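Long-range contacts in regulator of polyketide synthase expression (Bifidobacterium adolescentis, PDB 3ONQ), which probably regulates transcription, as expected of a polyketide synthase expression regulator with a C-terminal PucR-type helix-turn-helix domain that would bind DNA: residues D53-A58 with S127-G132; P123-P128 with L140-F145; K76-L81 with G103-E108. All blocks are in the same frame, centred on the assembly; numbering follows the deposited sequence.

Contact 1 of 3, residues D53-A58 with S127-G132. With SO4 (sulfate ion), chain P; SO4 (sulfate ion), chain O.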
loop_
_atom_site.group_PDB
_atom_site.type_symbol
_atom_site.label_atom_id
_atom_site.label_comp_id
_atom_site.label_asym_id
_atom_site.label_seq_id
_atom_site.Cartn_x
_atom_site.Cartn_y
_atom_site.Cartn_z
ATOM N N ASP B 53 13.191 -12.517 -0.678
ATOM C CA ASP B 53 12.975 -11.556 0.394
ATOM C C ASP B 53 14.282 -11.180 1.092
ATOM O O ASP B 53 14.501 -11.518 2.253
ATOM C CB ASP B 53 11.964 -12.103 1.403
ATOM C CG ASP B 53 11.509 -11.049 2.387
ATOM O OD1 ASP B 53 11.703 -9.846 2.095
ATOM O OD2 ASP B 53 10.956 -11.416 3.445
ATOM N N PHE B 54 15.138 -10.476 0.364
ATOM C CA PHE B 54 16.507 -10.228 0.780
ATOM C C PHE B 54 16.590 -9.200 1.900
ATOM O O PHE B 54 15.647 -8.446 2.147
ATOM C CB PHE B 54 17.332 -9.758 -0.422
ATOM C CG PHE B 54 16.733 -8.572 -1.144
ATOM C CD1 PHE B 54 16.933 -7.287 -0.669
ATOM C CD2 PHE B 54 15.982 -8.745 -2.303
ATOM C CE1 PHE B 54 16.390 -6.189 -1.319
ATOM C CE2 PHE B 54 15.432 -7.642 -2.972
ATOM C CZ PHE B 54 15.640 -6.363 -2.469
ATOM N N ASN B 55 17.721 -9.190 2.592
ATOM C CA ASN B 55 18.030 -8.107 3.518
ATOM C C ASN B 55 19.051 -7.174 2.888
ATOM O O ASN B 55 19.912 -7.609 2.130
ATOM C CB ASN B 55 18.555 -8.652 4.844
ATOM C CG ASN B 55 17.507 -9.436 5.595
ATOM O OD1 ASN B 55 17.759 -10.552 6.063
ATOM N ND2 ASN B 55 16.311 -8.864 5.701
ATOM N N CYS B 56 18.951 -5.887 3.193
ATOM C CA CYS B 56 19.830 -4.920 2.570
ATOM C C CYS B 56 20.002 -3.729 3.499
ATOM O O CYS B 56 19.242 -3.580 4.461
ATOM C CB CYS B 56 19.235 -4.457 1.229
ATOM S SG CYS B 56 17.644 -3.549 1.392
ATOM N N PHE B 57 20.990 -2.887 3.197
ATOM C CA PHE B 57 21.190 -1.630 3.902
ATOM C C PHE B 57 21.925 -0.712 2.950
ATOM O O PHE B 57 22.454 -1.162 1.930
ATOM C CB PHE B 57 22.003 -1.826 5.192
ATOM C CG PHE B 57 23.365 -2.431 4.968
ATOM C CD1 PHE B 57 24.456 -1.628 4.664
ATOM C CD2 PHE B 57 23.556 -3.799 5.069
ATOM C CE1 PHE B 57 25.712 -2.184 4.455
ATOM C CE2 PHE B 57 24.809 -4.362 4.865
ATOM C CZ PHE B 57 25.892 -3.554 4.548
ATOM N N ALA B 58 21.967 0.571 3.284
ATOM C CA ALA B 58 22.568 1.543 2.391
ATOM C C ALA B 58 23.624 2.378 3.105
ATOM O O ALA B 58 23.537 2.620 4.313
ATOM C CB ALA B 58 21.480 2.446 1.790
ATOM N N SER B 127 22.487 3.229 6.888
ATOM C CA SER B 127 21.072 2.953 7.172
ATOM C C SER B 127 20.889 1.695 8.005
ATOM O O SER B 127 21.777 0.858 8.056
ATOM C CB SER B 127 20.279 2.783 5.873
ATOM O OG SER B 127 20.330 1.438 5.425
ATOM N N PRO B 128 19.717 1.547 8.648
ATOM C CA PRO B 128 19.374 0.269 9.275
ATOM C C PRO B 128 19.197 -0.822 8.215
ATOM O O PRO B 128 19.108 -0.529 7.014
ATOM C CB PRO B 128 18.020 0.554 9.952
ATOM C CG PRO B 128 17.917 2.046 10.024
ATOM C CD PRO B 128 18.664 2.563 8.840
ATOM N N VAL B 129 19.146 -2.073 8.654
ATOM C CA VAL B 129 18.845 -3.183 7.747
ATOM C C VAL B 129 17.365 -3.116 7.379
ATOM O O VAL B 129 16.522 -2.804 8.222
ATOM C CB VAL B 129 19.168 -4.550 8.386
ATOM C CG1 VAL B 129 18.789 -5.702 7.443
ATOM C CG2 VAL B 129 20.638 -4.637 8.730
ATOM N N ARG B 130 17.052 -3.375 6.111
ATOM C CA ARG B 130 15.667 -3.378 5.648
ATOM C C ARG B 130 15.472 -4.611 4.759
ATOM O O ARG B 130 16.452 -5.217 4.316
ATOM C CB ARG B 130 15.345 -2.090 4.883
ATOM C CG ARG B 130 15.682 -0.809 5.629
ATOM C CD ARG B 130 14.438 -0.144 6.188
ATOM N NE ARG B 130 14.721 1.094 6.910
ATOM C CZ ARG B 130 14.306 1.327 8.151
ATOM N NH1 ARG B 130 13.604 0.399 8.796
ATOM N NH2 ARG B 130 14.590 2.474 8.753
ATOM N N SER B 131 14.223 -4.992 4.505
ATOM C CA SER B 131 13.966 -6.216 3.749
ATOM C C SER B 131 13.194 -5.990 2.458
ATOM O O SER B 131 12.258 -5.175 2.396
ATOM C CB SER B 131 13.237 -7.246 4.618
ATOM O OG SER B 131 11.997 -6.730 5.057
ATOM N N GLY B 132 13.592 -6.730 1.431
ATOM C CA GLY B 132 12.911 -6.712 0.152
ATOM C C GLY B 132 13.037 -5.392 -0.587
ATOM O O GLY B 132 13.708 -4.457 -0.145
HETATM S S SO4 P . 11.762 -3.225 7.090
HETATM O O1 SO4 P . 12.345 -2.187 7.946
HETATM O O2 SO4 P . 12.215 -4.540 7.539
HETATM O O3 SO4 P . 10.308 -3.163 7.185
HETATM O O4 SO4 P . 12.172 -3.026 5.703
HETATM S S SO4 O . 10.772 1.371 12.102
HETATM O O1 SO4 O . 12.024 1.557 12.835
HETATM O O2 SO4 O . 10.163 0.099 12.483
HETATM O O3 SO4 O . 9.835 2.447 12.419
HETATM O O4 SO4 O . 11.053 1.366 10.669
#

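Contact 2 of 3, residues P123-P128 with L140-F145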
loop_
_atom_site.group_PDB
_atom_site.type_symbol
_atom_site.label_atom_id
_atom_site.label_comp_id
_atom_site.label_asym_id
_atom_site.label_seq_id
_atom_site.Cartn_x
_atom_site.Cartn_y
_atom_site.Cartn_z
ATOM N N PRO B 123 29.505 14.624 5.278
ATOM C CA PRO B 123 28.723 13.645 6.033
ATOM C C PRO B 123 28.694 12.275 5.366
ATOM O O PRO B 123 28.835 12.147 4.148
ATOM C CB PRO B 123 27.323 14.262 6.037
ATOM C CG PRO B 123 27.583 15.730 5.931
ATOM C CD PRO B 123 28.719 15.827 4.961
ATOM N N LEU B 124 28.524 11.256 6.195
ATOM C CA LEU B 124 28.441 9.877 5.777
ATOM C C LEU B 124 27.269 9.299 6.565
ATOM O O LEU B 124 27.147 9.560 7.765
ATOM C CB LEU B 124 29.741 9.164 6.154
ATOM C CG LEU B 124 29.863 7.660 5.963
ATOM C CD1 LEU B 124 29.906 7.321 4.483
ATOM C CD2 LEU B 124 31.104 7.133 6.662
ATOM N N TYR B 125 26.399 8.537 5.904
ATOM C CA TYR B 125 25.242 7.944 6.583
ATOM C C TYR B 125 25.129 6.436 6.351
ATOM O O TYR B 125 25.280 5.964 5.225
ATOM C CB TYR B 125 23.949 8.631 6.137
ATOM C CG TYR B 125 22.703 8.053 6.779
ATOM C CD1 TYR B 125 22.256 8.528 7.997
ATOM C CD2 TYR B 125 21.993 7.007 6.178
ATOM C CE1 TYR B 125 21.118 8.000 8.603
ATOM C CE2 TYR B 125 20.839 6.478 6.780
ATOM C CZ TYR B 125 20.414 6.984 7.996
ATOM O OH TYR B 125 19.294 6.488 8.626
ATOM N N LEU B 126 24.854 5.695 7.425
ATOM C CA LEU B 126 24.669 4.243 7.372
ATOM C C LEU B 126 23.235 3.903 7.761
ATOM O O LEU B 126 22.805 4.254 8.848
ATOM C CB LEU B 126 25.640 3.547 8.345
ATOM C CG LEU B 126 25.467 2.023 8.511
ATOM C CD1 LEU B 126 25.703 1.299 7.186
ATOM C CD2 LEU B 126 26.369 1.424 9.598
ATOM N N SER B 127 22.487 3.229 6.888
ATOM C CA SER B 127 21.072 2.953 7.172
ATOM C C SER B 127 20.889 1.695 8.005
ATOM O O SER B 127 21.777 0.858 8.056
ATOM C CB SER B 127 20.279 2.783 5.873
ATOM O OG SER B 127 20.330 1.438 5.425
ATOM N N PRO B 128 19.717 1.547 8.648
ATOM C CA PRO B 128 19.374 0.269 9.275
ATOM C C PRO B 128 19.197 -0.822 8.215
ATOM O O PRO B 128 19.108 -0.529 7.014
ATOM C CB PRO B 128 18.020 0.554 9.952
ATOM C CG PRO B 128 17.917 2.046 10.024
ATOM C CD PRO B 128 18.664 2.563 8.840
ATOM N N LEU B 140 17.498 3.494 0.703
ATOM C CA LEU B 140 18.054 4.527 -0.159
ATOM C C LEU B 140 17.467 5.921 0.125
ATOM O O LEU B 140 18.183 6.917 0.114
ATOM C CB LEU B 140 17.891 4.149 -1.627
ATOM C CG LEU B 140 18.847 3.032 -2.068
ATOM C CD1 LEU B 140 18.478 2.471 -3.454
ATOM C CD2 LEU B 140 20.263 3.567 -2.084
ATOM N N ARG B 141 16.170 5.993 0.373
ATOM C CA ARG B 141 15.554 7.283 0.616
ATOM C C ARG B 141 15.939 7.873 1.985
ATOM O O ARG B 141 16.268 9.050 2.078
ATOM C CB ARG B 141 14.040 7.214 0.417
ATOM C CG ARG B 141 13.655 7.137 -1.063
ATOM C CD ARG B 141 12.152 7.053 -1.278
ATOM N NE ARG B 141 11.417 8.206 -0.757
ATOM C CZ ARG B 141 11.170 9.314 -1.453
ATOM N NH1 ARG B 141 11.610 9.431 -2.699
ATOM N NH2 ARG B 141 10.481 10.309 -0.906
ATOM N N GLU B 142 15.932 7.069 3.041
ATOM C CA GLU B 142 16.338 7.611 4.337
ATOM C C GLU B 142 17.789 8.066 4.272
ATOM O O GLU B 142 18.180 9.031 4.946
ATOM C CB GLU B 142 16.111 6.619 5.485
ATOM C CG GLU B 142 16.964 5.347 5.434
ATOM C CD GLU B 142 16.398 4.250 6.340
ATOM O OE1 GLU B 142 15.768 4.578 7.365
ATOM O OE2 GLU B 142 16.564 3.058 6.018
ATOM N N THR B 143 18.583 7.385 3.448
ATOM C CA THR B 143 19.981 7.765 3.259
ATOM C C THR B 143 20.065 9.101 2.513
ATOM O O THR B 143 20.750 10.028 2.950
ATOM C CB THR B 143 20.778 6.680 2.522
ATOM O OG1 THR B 143 20.836 5.500 3.336
ATOM C CG2 THR B 143 22.200 7.151 2.240
HETATM N N MSE B 144 19.351 9.202 1.399
HETATM C CA MSE B 144 19.276 10.462 0.661
HETATM C C MSE B 144 18.844 11.642 1.553
HETATM O O MSE B 144 19.511 12.670 1.597
HETATM C CB MSE B 144 18.316 10.350 -0.517
HETATM C CG MSE B 144 17.953 11.729 -1.153
HETATM SE SE MSE B 144 16.627 11.483 -2.564
HETATM C CE MSE B 144 15.070 11.174 -1.423
ATOM N N PHE B 145 17.713 11.505 2.232
ATOM C CA PHE B 145 17.217 12.590 3.078
ATOM C C PHE B 145 18.154 12.937 4.249
ATOM O O PHE B 145 18.280 14.108 4.610
ATOM C CB PHE B 145 15.823 12.275 3.615
ATOM C CG PHE B 145 14.709 12.529 2.629
ATOM C CD1 PHE B 145 14.397 13.817 2.232
ATOM C CD2 PHE B 145 13.936 11.477 2.153
ATOM C CE1 PHE B 145 13.350 14.064 1.348
ATOM C CE2 PHE B 145 12.898 11.704 1.274
ATOM C CZ PHE B 145 12.600 12.996 0.866
#

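Contact 3 of 3, residues K76-L81 with G103-E108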
loop_
_atom_site.group_PDB
_atom_site.type_symbol
_atom_site.label_atom_id
_atom_site.label_comp_id
_atom_site.label_asym_id
_atom_site.label_seq_id
_atom_site.Cartn_x
_atom_site.Cartn_y
_atom_site.Cartn_z
ATOM N N LYS B 76 34.689 -3.860 -4.293
ATOM C CA LYS B 76 35.739 -4.741 -3.798
ATOM C C LYS B 76 35.492 -5.129 -2.333
ATOM O O LYS B 76 35.677 -6.281 -1.933
ATOM C CB LYS B 76 37.113 -4.084 -3.944
ATOM C CG LYS B 76 38.225 -4.872 -3.262
ATOM C CD LYS B 76 39.564 -4.146 -3.299
ATOM C CE LYS B 76 40.627 -4.911 -2.512
ATOM N NZ LYS B 76 40.833 -6.293 -3.044
ATOM N N ALA B 77 35.073 -4.158 -1.530
ATOM C CA ALA B 77 34.852 -4.409 -0.117
ATOM C C ALA B 77 33.711 -5.405 0.065
ATOM O O ALA B 77 33.807 -6.329 0.871
ATOM C CB ALA B 77 34.571 -3.114 0.630
ATOM N N VAL B 78 32.633 -5.217 -0.692
ATOM C CA VAL B 78 31.494 -6.128 -0.641
ATOM C C VAL B 78 31.938 -7.535 -1.059
ATOM O O VAL B 78 31.599 -8.522 -0.406
ATOM C CB VAL B 78 30.330 -5.616 -1.526
ATOM C CG1 VAL B 78 29.315 -6.728 -1.825
ATOM C CG2 VAL B 78 29.655 -4.418 -0.875
ATOM N N ARG B 79 32.706 -7.611 -2.144
ATOM C CA ARG B 79 33.266 -8.874 -2.613
ATOM C C ARG B 79 34.114 -9.540 -1.521
ATOM O O ARG B 79 33.923 -10.718 -1.197
ATOM C CB ARG B 79 34.105 -8.627 -3.866
ATOM C CG ARG B 79 34.497 -9.875 -4.639
ATOM C CD ARG B 79 34.335 -9.659 -6.147
ATOM N NE ARG B 79 34.933 -8.402 -6.613
ATOM C CZ ARG B 79 34.298 -7.484 -7.346
ATOM N NH1 ARG B 79 34.930 -6.376 -7.719
ATOM N NH2 ARG B 79 33.033 -7.667 -7.711
ATOM N N ASP B 80 35.039 -8.775 -0.942
ATOM C CA ASP B 80 35.935 -9.300 0.095
ATOM C C ASP B 80 35.185 -9.816 1.327
ATOM O O ASP B 80 35.719 -10.627 2.083
ATOM C CB ASP B 80 36.959 -8.245 0.542
ATOM C CG ASP B 80 38.003 -7.939 -0.519
ATOM O OD1 ASP B 80 38.035 -8.632 -1.555
ATOM O OD2 ASP B 80 38.799 -6.998 -0.304
ATOM N N LEU B 81 33.963 -9.334 1.539
ATOM C CA LEU B 81 33.184 -9.740 2.704
ATOM C C LEU B 81 32.184 -10.841 2.361
ATOM O O LEU B 81 31.313 -11.169 3.166
ATOM C CB LEU B 81 32.452 -8.537 3.309
ATOM C CG LEU B 81 33.322 -7.551 4.082
ATOM C CD1 LEU B 81 32.684 -6.170 4.104
ATOM C CD2 LEU B 81 33.607 -8.068 5.510
ATOM N N GLY B 103 26.425 -13.280 3.587
ATOM C CA GLY B 103 27.792 -13.622 3.940
ATOM C C GLY B 103 28.226 -12.753 5.103
ATOM O O GLY B 103 27.503 -12.643 6.097
ATOM N N ALA B 104 29.380 -12.099 4.975
ATOM C CA ALA B 104 29.858 -11.213 6.039
ATOM C C ALA B 104 29.525 -9.747 5.794
ATOM O O ALA B 104 30.012 -8.874 6.516
ATOM C CB ALA B 104 31.361 -11.379 6.248
ATOM N N VAL B 105 28.711 -9.467 4.779
ATOM C CA VAL B 105 28.312 -8.090 4.501
ATOM C C VAL B 105 27.242 -7.652 5.490
ATOM O O VAL B 105 26.055 -7.897 5.282
ATOM C CB VAL B 105 27.764 -7.919 3.080
ATOM C CG1 VAL B 105 27.446 -6.439 2.819
ATOM C CG2 VAL B 105 28.758 -8.450 2.057
ATOM N N THR B 106 27.671 -7.042 6.587
ATOM C CA THR B 106 26.761 -6.478 7.574
ATOM C C THR B 106 27.051 -4.978 7.701
ATOM O O THR B 106 28.109 -4.516 7.273
ATOM C CB THR B 106 26.899 -7.196 8.919
ATOM O OG1 THR B 106 28.242 -7.068 9.403
ATOM C CG2 THR B 106 26.551 -8.675 8.746
ATOM N N PRO B 107 26.107 -4.211 8.270
ATOM C CA PRO B 107 26.188 -2.749 8.174
ATOM C C PRO B 107 27.459 -2.124 8.757
ATOM O O PRO B 107 28.148 -1.421 8.025
ATOM C CB PRO B 107 24.948 -2.280 8.941
ATOM C CG PRO B 107 23.987 -3.429 8.812
ATOM C CD PRO B 107 24.861 -4.644 8.924
ATOM N N GLU B 108 27.765 -2.356 10.030
ATOM C CA GLU B 108 28.916 -1.681 10.641
ATOM C C GLU B 108 30.239 -2.115 10.005
ATOM O O GLU B 108 31.080 -1.278 9.685
ATOM C CB GLU B 108 28.946 -1.875 12.162
ATOM C CG GLU B 108 27.742 -1.269 12.885
ATOM C CD GLU B 108 27.736 0.269 12.877
ATOM O OE1 GLU B 108 28.807 0.883 12.647
ATOM O OE2 GLU B 108 26.655 0.864 13.106
#

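Contact 1 of 3, residues D53-A58 with S127-G132
Phe54 and Gly132 form the tightly packed end of this contact. Gly132 CA lies over one face of the Phe54 ring, 3.9 Å from its centroid, in a CH-pi contact, while Gly132 N donates to Phe54 O at 2.8 Å. Glycine fits because phi is positive (67°) and a side chain would crowd Asp53 OD1. The strands pair by their backbones: Cys56 and Arg130 exchange two bonds, the one from Arg130 N to Cys56 O measuring 2.7 Å. Ser127 OG accepts the amide of Ala58 N at 2.8 Å and donates to Pro128 O. Its chi1 of 87° sets the hydroxyl between backbone N and carbonyl carbon, where it serves both.

The side of Asn55 and Ser131 is looser and more open to solvent. Asn55 ND2 touches Ser131 CB at 3.6 Å, and sulfate, probably from the crystallisation liquor, gathers beside Arg130 and Ser131. NH1 of Arg130 reaches O1 of one ion at 3.0 Å, near the guanidinium plane, and a second ion more weakly; Ser131 N holds the first ion through O4 at 3.1 Å. Arg130 NH2 forms a salt bridge with Glu142 OE1 on helix 132-149. An alanine at Arg130 would probably leave Glu142 without that mate and the sulfates less firmly held.

Between Ser127 and Arg130 an extra residue interrupts the regular antiparallel pairing of two central strands in a mixed alpha/beta sheet.

Contact 2 of 3, residues P123-P128 with L140-F145
Tyr125 and Thr143 join the strand and the helix of a beta-alpha-beta unit, built from strand 124-131, helix 132-149 and strand 160-161. With CG anti to the backbone N (chi1 179°), the tyrosine ring is carried toward the helix. Thr143 OG1 comes to the edge of that ring, 3.4 Å from Tyr125 CD2, and Thr143 CG2 packs near the same carbon at 3.9 Å. The carbonyl Glu142 O lies over one ring face, offset toward the rim. A flat aromatic suits this place, since it offers both edge and face to one helical turn, and its hydroxyl is hydrogen-bonded to Ala162 O, just after strand 160-161.

Glu142 works on the neighbouring strand residues. Its CG sits between the backbone N and the carbonyl carbon (chi1 65°), and the chain runs extended from there, so that the carboxylate meets Pro128 tip to tip, Glu142 OE2 lying 3.6 Å from Pro128 CD. The same oxygen is 3.7 Å from Ser127 CB, while Ser127 is small enough to let the helix come near.

Every contact between the two segments is van der Waals packing; the polar ends are satisfied elsewhere. Thr143 OG1 bonds to Ala139 O, a turn earlier, and the guanidinium of Arg130 meets both oxygens of Glu142, OE1 through NH2 and OE2 through NE. This would probably favour the anion in a buried site.

Contact 3 of 3, residues K76-L81 with G103-E108
Val105 meets Leu81 and Val78 in a small apolar centre. Val105 CG2 is the branch that does the touching: it stands 3.9 Å from Leu81 CB and 4.3 Å from Val78 CG1, and it also rests against Val78 O. With chi1 at -176°, CG1 is anti to the backbone N, leaving CG2 beside that nitrogen and turned to the helix; CG1 meets the ring of Phe57 instead. A beta-branched valine thus serves two neighbours at once. Leu81 extends the apolar patch outward, its CD2 lying 4.1 Å from Ala104 CB and 3.8 Å from Ala104 O. The same leucine also leans on Val109 and Thr110 of helix 107-114.

The contact joins the C-terminal end of helix 67-80 to the loop that enters helix 107-114, with the antiparallel strands 86-91 and 94-100 between them in the chain. The two helices pack on one face of the sheet in this alpha-beta-alpha sandwich.

At the border the backbone takes over. Leu81 is the first residue to leave helical angles, and its carbonyl O turns to the loop and accepts Ala104 N at 2.8 Å. The N lies almost on the extension of the carbonyl bond (176°), although the N-H points less directly at the oxygen (136°). The methyl of Ala104 rests on the same carbonyl, CB lying 3.1 Å from Leu81 O, and adds no further bulk at this exposed bend. Gly103, whose positive phi suits glycine, precedes it. Beyond, on the exposed helix surface, Lys76 NZ forms a salt bridge with Asp80 OD2, 3.5 Å away and one turn on.

In the fold
Contacts 1 and 2 share Ser127 and Pro128 on strand 124-131, and their centres lie about 12 Å apart. A salt bridge from Arg130 NH2 to Glu142 OE1, 2.8 Å, also ties them and links the sheet to helix 132-149 close to the sulfate bound in contact 1. Contact 3 lies on the face of the sheet away from helix 132-149, its centre about 14 Å from that of contact 1. Phe57 bridges the two, its CZ 3.7 Å from Val105 CG1. Contacts 2 and 3 are about 18 Å apart between centres but still touch, Leu126 CD2 lying 3.6 Å from Glu108 OE2. Together they show helices packed against both faces of one sheet.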